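Local coordinates for ABC transporter substrate-binding protein (Bradyrhizobium japonicum, PDB 4I1D), which probably serves as the periplasmic solute-binding component of an ABC transporter, in a family generally linked to polyamines, and holds D-malate in this crystal, at residues A[122-127]-A[201-206]; A[145-150]-A[171-176]; A[136-141]-A[197-202]; A[76-81]-A[96-101]. One frame throughout, in Å; residues are numbered along the deposited sequence.

Interaction 1: residues A[122-127]-A[201-206]; sequences NSWVDF and MEMAWN. With MLT (D-malate), chain U; SO4 (sulfate ion), chain K.
One face of the Trp124 indole carries the CE methyl of Met203, a selenomethionine, while the edge of the same indole meets Phe127 CG in its plane. The methyl is a CH-pi partner: Met203 CE lies 4.2 Å from the centroid of the six-membered ring and 27° off its normal, displaced toward the rim. On the same side but closer to the plane, Met203 CB touches Trp124 CH2 at 3.8 Å. Phe127 instead turns its CE1 corner to the strand, with Glu202 CA near the ring plane at 3.8 Å from CE1. Met201, also a selenomethionine, arrives obliquely, its CG 3.5 Å from Phe127 CE1. Its selenium makes a Met-aromatic contact with the Phe127 ring, SE standing 4.6 Å from the centroid and 40° off the normal. The ring reaches this strand because Phe127 CG is anti to the backbone N (chi1 -170°).

Helix 124-128 thus lies against strand 201-205 of the mixed sheet, the helix-on-sheet packing of an alpha/beta lobe in a periplasmic binding protein. Ser123 is the N-cap of that helix, accepting from Asp126 N at 3.2 Å. Asp126 OD2 in turn takes Asn122 N on its anti lone pair. Trp124 NE1 is hydrogen-bonded to Gln225 O. At the far end of the strand, Trp205 CZ3 packs 3.7 Å from C3 of D-malate, which Arg208 NH2 hydrogen-bonds.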
# COMPACT_ATOMS: atom_id res chain seq x y z
N ASN A 122 4.27 8.41 46.04
CA ASN A 122 5.52 9.08 46.37
C ASN A 122 6.75 8.39 45.79
O ASN A 122 7.89 8.72 46.13
CB ASN A 122 5.64 9.19 47.90
CG ASN A 122 6.77 10.10 48.32
OD1 ASN A 122 7.70 9.69 49.03
ND2 ASN A 122 6.70 11.34 47.89
N SER A 123 6.51 7.42 44.91
CA SER A 123 7.58 6.68 44.26
C SER A 123 7.00 5.96 43.05
O SER A 123 5.78 5.89 42.90
CB SER A 123 8.18 5.66 45.22
OG SER A 123 7.22 4.65 45.51
N TRP A 124 7.86 5.41 42.20
CA TRP A 124 7.34 4.65 41.07
C TRP A 124 6.70 3.34 41.56
O TRP A 124 5.76 2.83 40.96
CB TRP A 124 8.41 4.46 39.99
CG TRP A 124 8.88 5.79 39.52
CD1 TRP A 124 10.12 6.34 39.69
CD2 TRP A 124 8.08 6.79 38.88
NE1 TRP A 124 10.14 7.62 39.17
CE2 TRP A 124 8.90 7.92 38.67
CE3 TRP A 124 6.75 6.84 38.44
CZ2 TRP A 124 8.44 9.07 38.04
CZ3 TRP A 124 6.29 7.99 37.83
CH2 TRP A 124 7.14 9.09 37.63
N VAL A 125 7.18 2.84 42.70
CA VAL A 125 6.56 1.67 43.32
C VAL A 125 5.07 1.97 43.57
O VAL A 125 4.20 1.18 43.21
CB VAL A 125 7.26 1.30 44.63
CG1 VAL A 125 6.70 -0.01 45.19
CG2 VAL A 125 8.76 1.21 44.40
N ASP A 126 4.79 3.13 44.17
CA ASP A 126 3.41 3.55 44.38
C ASP A 126 2.69 3.66 43.06
O ASP A 126 1.57 3.19 42.91
CB ASP A 126 3.37 4.89 45.11
CG ASP A 126 3.93 4.81 46.53
OD1 ASP A 126 3.98 3.70 47.10
OD2 ASP A 126 4.33 5.87 47.07
N PHE A 127 3.34 4.29 42.08
CA PHE A 127 2.74 4.46 40.76
C PHE A 127 2.29 3.14 40.15
O PHE A 127 1.23 3.06 39.54
CB PHE A 127 3.73 5.15 39.81
CG PHE A 127 3.12 5.58 38.50
CD1 PHE A 127 2.64 6.87 38.33
CD2 PHE A 127 3.05 4.71 37.43
CE1 PHE A 127 2.08 7.28 37.12
CE2 PHE A 127 2.49 5.12 36.21
CZ PHE A 127 2.01 6.40 36.07
N MSE A 201 -2.71 10.78 38.23
CA MSE A 201 -1.27 10.76 38.43
C MSE A 201 -0.56 10.46 37.11
O MSE A 201 -1.11 9.78 36.23
CB MSE A 201 -0.89 9.74 39.50
CG MSE A 201 -0.69 8.33 38.98
SE MSE A 201 -0.55 7.04 40.45
CE MSE A 201 -2.41 7.15 41.06
N GLU A 202 0.65 10.96 36.97
CA GLU A 202 1.41 10.75 35.75
C GLU A 202 2.86 11.11 35.95
O GLU A 202 3.22 11.78 36.93
CB GLU A 202 0.83 11.61 34.61
CG GLU A 202 1.21 13.09 34.70
CD GLU A 202 0.65 13.93 33.56
OE1 GLU A 202 0.30 13.37 32.50
OE2 GLU A 202 0.57 15.17 33.73
N MSE A 203 3.71 10.66 35.03
CA MSE A 203 5.03 11.23 34.92
C MSE A 203 4.87 12.48 34.08
O MSE A 203 4.07 12.50 33.15
CB MSE A 203 6.01 10.29 34.22
CG MSE A 203 7.36 10.97 34.03
SE MSE A 203 8.68 9.88 33.09
CE MSE A 203 8.63 8.33 34.23
N ALA A 204 5.63 13.51 34.42
CA ALA A 204 5.59 14.77 33.71
C ALA A 204 6.84 15.58 34.03
O ALA A 204 7.48 15.38 35.07
CB ALA A 204 4.32 15.57 34.12
N TRP A 205 7.20 16.50 33.14
CA TRP A 205 8.30 17.40 33.40
C TRP A 205 7.91 18.39 34.49
O TRP A 205 6.81 18.96 34.48
CB TRP A 205 8.70 18.10 32.09
CG TRP A 205 9.29 17.12 31.07
CD1 TRP A 205 10.30 16.22 31.29
CD2 TRP A 205 8.92 16.97 29.69
NE1 TRP A 205 10.57 15.52 30.14
CE2 TRP A 205 9.74 15.96 29.14
CE3 TRP A 205 7.98 17.60 28.86
CZ2 TRP A 205 9.65 15.55 27.81
CZ3 TRP A 205 7.89 17.19 27.53
CH2 TRP A 205 8.72 16.18 27.02
N ASN A 206 8.80 18.60 35.46
CA ASN A 206 8.43 19.36 36.64
C ASN A 206 7.95 20.77 36.29
O ASN A 206 7.09 21.33 36.97
CB ASN A 206 9.58 19.42 37.64
CG ASN A 206 10.69 20.33 37.18
OD1 ASN A 206 11.51 19.95 36.35
ND2 ASN A 206 10.71 21.55 37.71
C1 MLT U . 7.03 18.56 23.49
O1 MLT U . 7.24 19.06 22.37
O2 MLT U . 7.25 17.34 23.67
C2 MLT U . 6.53 19.41 24.63
O3 MLT U . 5.63 20.43 24.22
C3 MLT U . 7.72 20.08 25.28
C4 MLT U . 7.18 21.10 26.24
O4 MLT U . 6.97 22.27 25.85
O5 MLT U . 6.93 20.81 27.43
S SO4 K . 8.61 14.63 49.17
O1 SO4 K . 8.49 15.36 50.43
O2 SO4 K . 9.09 15.54 48.12
O3 SO4 K . 9.54 13.51 49.35
O4 SO4 K . 7.28 14.14 48.81

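Interaction 2: residues A[145-150]-A[171-176]; sequences ATLEAA and KKLEEI
Leu173 carries the dense half of this contact, spreading its isobutyl group over three residues of helix 146-153. Its branch carbon CG sits 3.7 Å from Ala150 CB. The two methyls divide the remaining work: CD1 of Leu173 approaches Leu147 CD2 at 3.7 Å, and CD2 of Leu173 meets Thr146 CG2 at 3.9 Å. Leu173 crosses both Thr146 and Leu147 at about a right angle. Thr146 can offer a methyl here because its CG2 is anti to the backbone N, while OG1 turns back to bond His142 O. All four side chains are buried, and Trp318 adds to the cover over Thr146 and Leu173.

Lys172 forms the looser, partly exposed side. Its CG lies 3.4 Å from Ala150 O, but beyond that the chain bends at chi2 (67°) and leads away from the other helix. NZ of Lys172 ends in a salt bridge with OE1 of the exposed Glu175 one turn on, 3.2 Å long, on the syn side but tilted out of the carboxylate plane.

The segment axes approach to 9.5 Å and cross at 85°, with Ala150 and Leu173 meeting across them. Both helices fall in the chain between strands 137-140 and 182-184, parallel neighbours in the sheet, and the contact is therefore internal packing of a beta-alpha-beta crossover with more than one helix in its connection.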
# COMPACT_ATOMS: atom_id res chain seq x y z
N ALA A 145 13.66 8.16 30.42
CA ALA A 145 13.08 8.37 31.75
C ALA A 145 12.03 7.32 32.10
O ALA A 145 11.94 6.88 33.24
CB ALA A 145 12.49 9.78 31.89
N THR A 146 11.23 6.93 31.11
CA THR A 146 10.21 5.90 31.32
C THR A 146 10.83 4.56 31.76
O THR A 146 10.37 3.95 32.74
CB THR A 146 9.35 5.72 30.05
OG1 THR A 146 8.86 6.99 29.62
CG2 THR A 146 8.17 4.78 30.31
N LEU A 147 11.86 4.11 31.04
CA LEU A 147 12.54 2.87 31.41
C LEU A 147 13.08 2.97 32.82
O LEU A 147 12.92 2.05 33.62
CB LEU A 147 13.69 2.56 30.45
CG LEU A 147 13.30 2.28 29.01
CD1 LEU A 147 14.48 1.70 28.27
CD2 LEU A 147 12.12 1.32 28.96
N GLU A 148 13.74 4.09 33.14
CA GLU A 148 14.27 4.27 34.50
C GLU A 148 13.18 4.10 35.57
O GLU A 148 13.37 3.40 36.57
CB GLU A 148 14.96 5.62 34.66
CG GLU A 148 16.32 5.72 33.97
CD GLU A 148 16.24 6.14 32.50
OE1 GLU A 148 17.31 6.49 31.94
OE2 GLU A 148 15.14 6.11 31.90
N ALA A 149 12.03 4.73 35.35
CA ALA A 149 10.94 4.71 36.32
C ALA A 149 10.42 3.29 36.51
O ALA A 149 10.09 2.87 37.64
CB ALA A 149 9.81 5.65 35.90
N ALA A 150 10.33 2.55 35.41
CA ALA A 150 9.88 1.17 35.48
C ALA A 150 10.84 0.34 36.32
O ALA A 150 10.42 -0.52 37.07
CB ALA A 150 9.74 0.58 34.08
N LYS A 171 9.44 -5.60 30.84
CA LYS A 171 8.52 -6.51 31.49
C LYS A 171 7.65 -5.72 32.47
O LYS A 171 6.42 -5.87 32.51
CB LYS A 171 9.25 -7.65 32.20
CG LYS A 171 8.31 -8.75 32.67
CD LYS A 171 9.01 -9.82 33.50
CE LYS A 171 8.00 -10.87 33.95
NZ LYS A 171 8.61 -11.92 34.82
N LYS A 172 8.29 -4.84 33.23
CA LYS A 172 7.58 -4.05 34.23
C LYS A 172 6.58 -3.09 33.55
O LYS A 172 5.48 -2.84 34.05
CB LYS A 172 8.59 -3.31 35.11
CG LYS A 172 8.08 -2.86 36.46
CD LYS A 172 7.77 -4.04 37.37
CE LYS A 172 7.24 -3.54 38.70
NZ LYS A 172 6.55 -4.58 39.49
N LEU A 173 6.94 -2.59 32.38
CA LEU A 173 6.05 -1.69 31.65
C LEU A 173 4.86 -2.43 31.05
O LEU A 173 3.76 -1.87 30.95
CB LEU A 173 6.82 -0.96 30.55
CG LEU A 173 7.60 0.25 31.06
CD1 LEU A 173 8.61 0.68 30.01
CD2 LEU A 173 6.63 1.39 31.39
N GLU A 174 5.09 -3.67 30.63
CA GLU A 174 4.02 -4.51 30.10
C GLU A 174 2.97 -4.73 31.18
O GLU A 174 1.78 -4.70 30.90
CB GLU A 174 4.57 -5.85 29.62
CG GLU A 174 4.71 -5.94 28.11
CD GLU A 174 3.38 -5.76 27.38
OE1 GLU A 174 2.33 -6.10 27.96
OE2 GLU A 174 3.40 -5.28 26.23
N GLU A 175 3.43 -4.93 32.41
CA GLU A 175 2.52 -5.13 33.53
C GLU A 175 1.56 -3.94 33.74
O GLU A 175 0.38 -4.13 34.01
CB GLU A 175 3.30 -5.45 34.81
CG GLU A 175 2.44 -5.42 36.07
CD GLU A 175 3.25 -5.57 37.36
OE1 GLU A 175 4.49 -5.71 37.30
OE2 GLU A 175 2.62 -5.55 38.45
N ILE A 176 2.06 -2.71 33.60
CA ILE A 176 1.28 -1.53 33.96
C ILE A 176 0.38 -1.08 32.80
O ILE A 176 -0.62 -0.39 33.00
CB ILE A 176 2.19 -0.34 34.37
CG1 ILE A 176 1.44 0.70 35.21
CG2 ILE A 176 2.76 0.35 33.12
CD1 ILE A 176 0.57 0.12 36.32

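Interaction 3: residues A[136-141]-A[197-202]; sequences RRALRN and GEVDME
Two torsions set up the charged end: Arg136 places CG anti to its carbonyl carbon (chi1 -58°) and runs extended from there, while Glu198 bends at chi2 (44°) and swings its carboxylate back toward the arginine. The resulting salt bridge, Arg136 NH1 to Glu198 OE2, is modelled at 2.5 Å, a doubtful length; the guanidinium and carboxylate planes stand 84° apart.

The backbone of Arg136 is held at both polar atoms. Its N donates to Asp200 OD2 at 2.8 Å, on the anti side of the carboxylate, and its O accepts twice, from Asp200 N at 2.8 Å and from Met201 N at 3.2 Å. One residue on, true parallel pairing begins, Arg137 opposite Met201 and Ala138 opposite Glu202, with Ala138 N bonded to Met201 O at 3.2 Å. Ala138 CB meets Val199 CG1, from the loop before the strand, at 3.8 Å, and on its face of the sheet touches the Glu202 side chain.

On the other face, Arg137 and Met201 lie side by side, pointing the same way, and Met201 SE stands over one face of the guanidinium, 3.6 Å from Arg137 CZ. This buried cation is hydrogen-bonded through NE and NH1 to the neutral carbonyls of Phe127 and Phe133, with a weaker bond from NH2 to Gly135 O, an environment in which its charge is probably stabilised by dipoles and the polarisable selenium.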
# COMPACT_ATOMS: atom_id res chain seq x y z
N ARG A 136 -6.68 7.13 37.38
CA ARG A 136 -6.23 7.17 36.00
C ARG A 136 -4.78 7.62 35.96
O ARG A 136 -4.35 8.43 36.79
CB ARG A 136 -7.13 8.09 35.18
CG ARG A 136 -8.60 7.66 35.22
CD ARG A 136 -9.51 8.74 34.63
NE ARG A 136 -10.83 8.19 34.32
CZ ARG A 136 -11.30 7.98 33.09
NH1 ARG A 136 -10.56 8.29 32.03
NH2 ARG A 136 -12.51 7.46 32.92
N ARG A 137 -4.02 7.06 35.03
CA ARG A 137 -2.58 7.24 34.98
C ARG A 137 -2.14 7.55 33.56
O ARG A 137 -2.75 7.08 32.60
CB ARG A 137 -1.86 5.95 35.42
CG ARG A 137 -1.92 5.63 36.90
CD ARG A 137 -1.63 4.15 37.13
NE ARG A 137 -1.16 3.88 38.49
CZ ARG A 137 -1.94 3.79 39.56
NH1 ARG A 137 -1.40 3.54 40.75
NH2 ARG A 137 -3.26 3.96 39.46
N ALA A 138 -1.05 8.30 33.44
CA ALA A 138 -0.45 8.59 32.14
C ALA A 138 1.06 8.44 32.26
O ALA A 138 1.64 8.69 33.32
CB ALA A 138 -0.80 10.00 31.68
N LEU A 139 1.68 8.00 31.17
CA LEU A 139 3.13 7.96 31.08
C LEU A 139 3.45 8.57 29.73
O LEU A 139 2.55 8.73 28.90
CB LEU A 139 3.66 6.51 31.16
CG LEU A 139 3.64 5.78 32.51
CD1 LEU A 139 4.12 4.32 32.36
CD2 LEU A 139 4.47 6.53 33.55
N ARG A 140 4.71 8.91 29.51
CA ARG A 140 5.11 9.49 28.22
C ARG A 140 5.33 8.38 27.19
O ARG A 140 5.90 7.34 27.51
CB ARG A 140 6.39 10.29 28.38
CG ARG A 140 6.79 11.00 27.08
CD ARG A 140 8.11 11.75 27.22
NE ARG A 140 8.46 12.40 25.96
CZ ARG A 140 9.70 12.72 25.60
NH1 ARG A 140 10.73 12.45 26.39
NH2 ARG A 140 9.91 13.32 24.43
N ASN A 141 4.88 8.61 25.96
CA ASN A 141 5.12 7.65 24.88
C ASN A 141 6.55 7.77 24.39
O ASN A 141 6.79 8.25 23.28
CB ASN A 141 4.15 7.86 23.71
CG ASN A 141 4.15 6.70 22.72
OD1 ASN A 141 5.14 5.96 22.60
ND2 ASN A 141 3.04 6.53 22.01
N GLY A 197 -8.36 16.67 34.90
CA GLY A 197 -8.63 15.50 35.73
C GLY A 197 -8.69 14.21 34.94
O GLY A 197 -9.10 13.19 35.47
N GLU A 198 -8.28 14.24 33.68
CA GLU A 198 -8.26 13.02 32.88
C GLU A 198 -7.34 11.98 33.51
O GLU A 198 -7.59 10.79 33.41
CB GLU A 198 -7.85 13.31 31.43
CG GLU A 198 -8.18 12.19 30.45
CD GLU A 198 -9.58 11.59 30.65
OE1 GLU A 198 -10.58 12.34 30.61
OE2 GLU A 198 -9.67 10.36 30.85
N VAL A 199 -6.27 12.42 34.17
CA VAL A 199 -5.47 11.50 34.95
C VAL A 199 -5.30 12.00 36.39
O VAL A 199 -5.31 13.20 36.63
CB VAL A 199 -4.10 11.20 34.31
CG1 VAL A 199 -4.30 10.63 32.91
CG2 VAL A 199 -3.23 12.44 34.26
N ASP A 200 -5.18 11.06 37.33
CA ASP A 200 -4.99 11.38 38.73
C ASP A 200 -3.51 11.42 39.07
O ASP A 200 -3.11 12.02 40.08
CB ASP A 200 -5.72 10.36 39.61
CG ASP A 200 -7.22 10.31 39.31
OD1 ASP A 200 -7.91 11.32 39.57
OD2 ASP A 200 -7.70 9.27 38.81
N MSE A 201 -2.71 10.78 38.23
CA MSE A 201 -1.27 10.76 38.43
C MSE A 201 -0.56 10.46 37.11
O MSE A 201 -1.11 9.78 36.23
CB MSE A 201 -0.89 9.74 39.50
CG MSE A 201 -0.69 8.33 38.98
SE MSE A 201 -0.55 7.04 40.45
CE MSE A 201 -2.41 7.15 41.06
N GLU A 202 0.65 10.96 36.97
CA GLU A 202 1.41 10.75 35.75
C GLU A 202 2.86 11.11 35.95
O GLU A 202 3.22 11.78 36.93
CB GLU A 202 0.83 11.61 34.61
CG GLU A 202 1.21 13.09 34.70
CD GLU A 202 0.65 13.93 33.56
OE1 GLU A 202 0.30 13.37 32.50
OE2 GLU A 202 0.57 15.17 33.73

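Interaction 4: residues A[76-81]-A[96-101]; sequences IEKLDF and SPYSVS
Leu79 N donates to Pro97 O at 2.8 Å, with an angle of 164° at the hydrogen. It is the one direct hydrogen bond between the two segments, and side chains pack around it. Leu79 CG, anti to the carbonyl carbon (chi1 -63°), turns CD1 against the carbonyl carbon of Tyr98. Tyr98 has Pro97 CB over the centre of one ring face and Glu77 O at its edge. Lys78 runs alongside that ring, its CG 3.8 Å from Tyr98 CE1. Ile76 reaches in from another direction: CD1, at right angles to the tyrosine side chain, touches Tyr98 CB at 3.5 Å.

The turn that presents Pro97 O is an ST turn, in which Ser96 OG accepts from Tyr98 N at 2.9 Å; the same oxygen shares a hydrogen bond with Ser99 OG, 2.8 Å away. The turn leads into strand 100-112, while residues 76-81 form the loop between helices 64-72 and 85-88. Both sides also bond strand 219-235, Glu77 through Ile235 and Val100 through Leu233, so this is packing where strand 100-112 begins, beside strand 219-235.

Phe81 closes the other end. Its edge points at residues 96-101, CZ lying 3.2 Å from Ser96 O and CE1 3.7 Å from Val100 CG2. Leu79 CB lies over one face of that ring, and Arg95 makes a cation-pi contact with it. A water lies between Glu77 O and Tyr98 O, 2.7 Å from the latter.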
# COMPACT_ATOMS: atom_id res chain seq x y z
N ILE A 76 28.65 18.70 15.40
CA ILE A 76 28.85 19.89 16.21
C ILE A 76 30.33 20.10 16.53
O ILE A 76 31.13 19.15 16.48
CB ILE A 76 28.01 19.87 17.51
CG1 ILE A 76 28.27 18.59 18.30
CG2 ILE A 76 26.52 19.98 17.20
CD1 ILE A 76 27.58 18.57 19.65
N GLU A 77 30.69 21.33 16.87
CA GLU A 77 32.09 21.71 17.03
C GLU A 77 32.72 21.12 18.28
O GLU A 77 32.09 21.06 19.33
CB GLU A 77 32.24 23.24 17.05
CG GLU A 77 31.91 23.94 15.74
CD GLU A 77 33.07 23.95 14.77
OE1 GLU A 77 34.20 23.61 15.19
OE2 GLU A 77 32.85 24.29 13.58
N LYS A 78 33.97 20.68 18.15
CA LYS A 78 34.78 20.38 19.31
C LYS A 78 35.08 21.72 19.96
O LYS A 78 35.63 22.60 19.32
CB LYS A 78 36.07 19.69 18.89
CG LYS A 78 36.41 18.43 19.69
CD LYS A 78 37.45 17.59 18.95
CE LYS A 78 37.03 17.36 17.50
NZ LYS A 78 38.12 16.79 16.64
N LEU A 79 34.69 21.89 21.21
CA LEU A 79 34.85 23.19 21.87
C LEU A 79 36.25 23.42 22.43
O LEU A 79 36.81 22.55 23.11
CB LEU A 79 33.80 23.37 22.97
CG LEU A 79 32.34 23.38 22.53
CD1 LEU A 79 31.44 23.64 23.73
CD2 LEU A 79 32.12 24.43 21.45
N ASP A 80 36.80 24.60 22.15
CA ASP A 80 38.05 25.03 22.77
C ASP A 80 37.76 25.81 24.06
O ASP A 80 37.42 26.99 24.02
CB ASP A 80 38.86 25.90 21.81
CG ASP A 80 40.15 26.40 22.42
OD1 ASP A 80 40.49 25.94 23.54
OD2 ASP A 80 40.84 27.24 21.79
N PHE A 81 37.91 25.14 25.20
CA PHE A 81 37.54 25.74 26.47
C PHE A 81 38.51 26.80 26.99
O PHE A 81 38.26 27.42 28.03
CB PHE A 81 37.30 24.66 27.53
CG PHE A 81 36.08 23.83 27.28
CD1 PHE A 81 34.83 24.27 27.67
CD2 PHE A 81 36.18 22.61 26.63
CE1 PHE A 81 33.69 23.51 27.43
CE2 PHE A 81 35.05 21.84 26.38
CZ PHE A 81 33.81 22.30 26.78
N SER A 96 31.20 18.42 28.07
CA SER A 96 31.69 17.34 27.23
C SER A 96 32.66 18.02 26.29
O SER A 96 32.83 19.23 26.37
CB SER A 96 30.54 16.70 26.45
OG SER A 96 30.27 17.42 25.26
N PRO A 97 33.30 17.25 25.39
CA PRO A 97 34.19 17.93 24.44
C PRO A 97 33.41 18.82 23.48
O PRO A 97 34.00 19.69 22.83
CB PRO A 97 34.83 16.77 23.68
CG PRO A 97 34.69 15.59 24.57
CD PRO A 97 33.38 15.79 25.28
N TYR A 98 32.09 18.62 23.40
CA TYR A 98 31.25 19.29 22.42
C TYR A 98 30.14 20.15 23.02
O TYR A 98 29.36 20.75 22.28
CB TYR A 98 30.57 18.26 21.51
CG TYR A 98 31.48 17.17 21.01
CD1 TYR A 98 32.36 17.40 19.96
CD2 TYR A 98 31.45 15.90 21.57
CE1 TYR A 98 33.19 16.41 19.49
CE2 TYR A 98 32.28 14.90 21.10
CZ TYR A 98 33.15 15.16 20.06
OH TYR A 98 33.98 14.17 19.59
N SER A 99 30.02 20.19 24.34
CA SER A 99 28.88 20.86 24.94
C SER A 99 29.14 21.34 26.35
O SER A 99 30.11 20.94 26.98
CB SER A 99 27.67 19.92 24.96
OG SER A 99 27.88 18.85 25.86
N VAL A 100 28.26 22.22 26.84
CA VAL A 100 28.27 22.65 28.23
C VAL A 100 26.86 22.59 28.80
O VAL A 100 25.92 23.05 28.15
CB VAL A 100 28.80 24.09 28.40
CG1 VAL A 100 29.02 24.41 29.89
CG2 VAL A 100 30.09 24.29 27.63
N SER A 101 26.72 22.03 30.00
CA SER A 101 25.42 21.95 30.66
C SER A 101 24.78 23.32 30.81
O SER A 101 25.43 24.29 31.23
CB SER A 101 25.55 21.28 32.03
OG SER A 101 26.11 19.99 31.90
O HOH W 1 29.57 22.27 20.07

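Interaction 4 closes first along the chain and stands apart, its centre 33 to 37 Å from the others; relative to interactions 1 and 3 it is across the chain's centre. Interactions 1, 2 and 3 form one cluster, with centres 9 to 14 Å apart. Interactions 1 and 3 share Met201 and Glu202 on strand 201-205, which pairs with strand 137-140, and Phe127 CZ packs on Leu139 CD2 between them. Interaction 2 falls between their segments in sequence and touches both, Ala149 meeting Met203 and Leu173 meeting Leu139. Strand 100-112 starts at interaction 4 and pairs with strand 201-205, so one mixed sheet spans both regions, consistent with the two-lobed binding-protein fold.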